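Local coordinates for N-acetylneuraminate epimerase (Escherichia coli, PDB 2UVK), which speeds the interconversion of the alpha- and beta-anomers of the sialic acid N-acetylneuraminate, at residues K120-G125 / L222-N227. Sequence-based numbering, arbitrary orientation.
Sequences KAYVTG and LDFTGN
Y122 on strand 120-125 meets F224, just past the end of strand 219-223, and no backbone hydrogen bond links the two segments, which belong to separate four-stranded antiparallel sheets. The pair illustrates a contact between successive blades of a Kelch beta-propeller, made here by side chains near the surface, away from the predicted catalytic residue. The edge of the F224 ring is turned toward the face of Y122, an edge-to-face (T-shaped) pair with planes at 75° and centroids 5.6 Å apart. It is offset: F224 CE1, 4.1 Å from Y122 CE1, stands above the Y122 plane but displaced outward past its CE1 corner, and the two side chains run past one another in opposite senses. CG of each is anti to its carbonyl carbon, beside the backbone N (chi1 -79° for Y122, -68° for F224); with CB already directed at the other segment, this brings the rings together. F224 is the middle residue of an Asx turn: D223 OD1 accepts from T225 N at 2.9 Å, and T225 OG1 donates a second hydrogen bond to the same oxygen. The aromatic cluster extends into strand 112-117, where F115 meets Y122 with nearly parallel planes and H117 stacks on F224. With just 88 Å² buried and no hydrogen bond across it, the contact is probably held mainly by dispersion, with at most a weak electrostatic term and little directional constraint of its own.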
loop_
_atom_site.group_PDB
_atom_site.type_symbol
_atom_site.label_atom_id
_atom_site.label_comp_id
_atom_site.label_asym_id
_atom_site.label_seq_id
_atom_site.Cartn_x
_atom_site.Cartn_y
_atom_site.Cartn_z
ATOM N N LYS B 120 6.530 -19.891 8.184
ATOM C CA LYS B 120 6.522 -18.566 7.538
ATOM C C LYS B 120 5.975 -17.540 8.514
ATOM O O LYS B 120 5.170 -17.866 9.391
ATOM C CB LYS B 120 5.656 -18.589 6.275
ATOM C CG LYS B 120 6.234 -19.485 5.159
ATOM C CD LYS B 120 5.235 -19.817 4.084
ATOM C CE LYS B 120 5.876 -20.768 3.049
ATOM N NZ LYS B 120 5.058 -20.915 1.818
ATOM N N ALA B 121 6.409 -16.287 8.342
ATOM C CA ALA B 121 5.864 -15.197 9.143
ATOM C C ALA B 121 4.748 -14.534 8.372
ATOM O O ALA B 121 4.939 -14.089 7.255
ATOM C CB ALA B 121 6.948 -14.191 9.465
ATOM N N TYR B 122 3.576 -14.484 8.985
ATOM C CA TYR B 122 2.393 -13.898 8.382
ATOM C C TYR B 122 2.134 -12.559 9.057
ATOM O O TYR B 122 2.196 -12.449 10.284
ATOM C CB TYR B 122 1.191 -14.807 8.607
ATOM C CG TYR B 122 1.136 -15.994 7.674
ATOM C CD1 TYR B 122 0.272 -16.017 6.592
ATOM C CD2 TYR B 122 1.950 -17.085 7.876
ATOM C CE1 TYR B 122 0.204 -17.123 5.729
ATOM C CE2 TYR B 122 1.915 -18.161 7.019
ATOM C CZ TYR B 122 1.053 -18.164 5.936
ATOM O OH TYR B 122 0.998 -19.295 5.106
ATOM N N VAL B 123 1.810 -11.568 8.224
ATOM C CA VAL B 123 1.637 -10.161 8.653
ATOM C C VAL B 123 0.313 -9.622 8.120
ATOM O O VAL B 123 -0.027 -9.830 6.958
ATOM C CB VAL B 123 2.786 -9.287 8.105
ATOM C CG1 VAL B 123 2.541 -7.811 8.428
ATOM C CG2 VAL B 123 4.143 -9.761 8.659
ATOM N N THR B 124 -0.444 -8.958 8.980
ATOM C CA THR B 124 -1.608 -8.191 8.513
ATOM C C THR B 124 -1.779 -6.996 9.420
ATOM O O THR B 124 -1.151 -6.920 10.482
ATOM C CB THR B 124 -2.892 -9.049 8.426
ATOM O OG1 THR B 124 -3.897 -8.316 7.723
ATOM C CG2 THR B 124 -3.362 -9.506 9.774
ATOM N N GLY B 125 -2.606 -6.055 8.971
ATOM C CA GLY B 125 -2.843 -4.838 9.743
ATOM C C GLY B 125 -1.761 -3.794 9.572
ATOM O O GLY B 125 -0.767 -3.991 8.882
ATOM N N LEU B 222 -9.003 -16.477 11.493
ATOM C CA LEU B 222 -8.459 -16.999 10.260
ATOM C C LEU B 222 -8.369 -18.501 10.432
ATOM O O LEU B 222 -7.698 -18.967 11.327
ATOM C CB LEU B 222 -7.060 -16.426 9.960
ATOM C CG LEU B 222 -6.993 -14.954 9.515
ATOM C CD1 LEU B 222 -7.593 -13.959 10.521
ATOM C CD2 LEU B 222 -5.530 -14.570 9.206
ATOM N N ASP B 223 -9.055 -19.224 9.553
ATOM C CA ASP B 223 -9.139 -20.678 9.599
ATOM C C ASP B 223 -8.355 -21.270 8.420
ATOM O O ASP B 223 -8.778 -21.187 7.267
ATOM C CB ASP B 223 -10.609 -21.036 9.562
ATOM C CG ASP B 223 -10.853 -22.540 9.628
ATOM O OD1 ASP B 223 -9.897 -23.322 9.465
ATOM O OD2 ASP B 223 -12.024 -22.926 9.839
ATOM N N PHE B 224 -7.198 -21.839 8.725
ATOM C CA PHE B 224 -6.322 -22.452 7.737
ATOM C C PHE B 224 -6.533 -23.976 7.633
ATOM O O PHE B 224 -5.686 -24.640 7.054
ATOM C CB PHE B 224 -4.848 -22.247 8.126
ATOM C CG PHE B 224 -4.351 -20.802 8.039
ATOM C CD1 PHE B 224 -3.690 -20.366 6.911
ATOM C CD2 PHE B 224 -4.479 -19.934 9.113
ATOM C CE1 PHE B 224 -3.204 -19.067 6.830
ATOM C CE2 PHE B 224 -3.968 -18.622 9.035
ATOM C CZ PHE B 224 -3.353 -18.216 7.895
ATOM N N THR B 225 -7.624 -24.508 8.183
ATOM C CA THR B 225 -7.816 -25.976 8.261
ATOM C C THR B 225 -8.117 -26.617 6.915
ATOM O O THR B 225 -7.864 -27.814 6.719
ATOM C CB THR B 225 -8.938 -26.361 9.243
ATOM O OG1 THR B 225 -10.174 -25.744 8.850
ATOM C CG2 THR B 225 -8.601 -25.950 10.668
ATOM N N GLY B 226 -8.652 -25.841 5.985
ATOM C CA GLY B 226 -9.109 -26.381 4.722
ATOM C C GLY B 226 -8.187 -26.036 3.584
ATOM O O GLY B 226 -7.108 -25.468 3.772
ATOM N N ASN B 227 -8.644 -26.354 2.381
ATOM C CA ASN B 227 -7.886 -26.091 1.177
ATOM C C ASN B 227 -7.772 -24.590 0.889
ATOM O O ASN B 227 -6.860 -24.154 0.197
ATOM C CB ASN B 227 -8.541 -26.800 -0.022
ATOM C CG ASN B 227 -8.482 -28.333 0.071
ATOM O OD1 ASN B 227 -8.838 -29.025 -0.884
ATOM N ND2 ASN B 227 -8.040 -28.866 1.212
#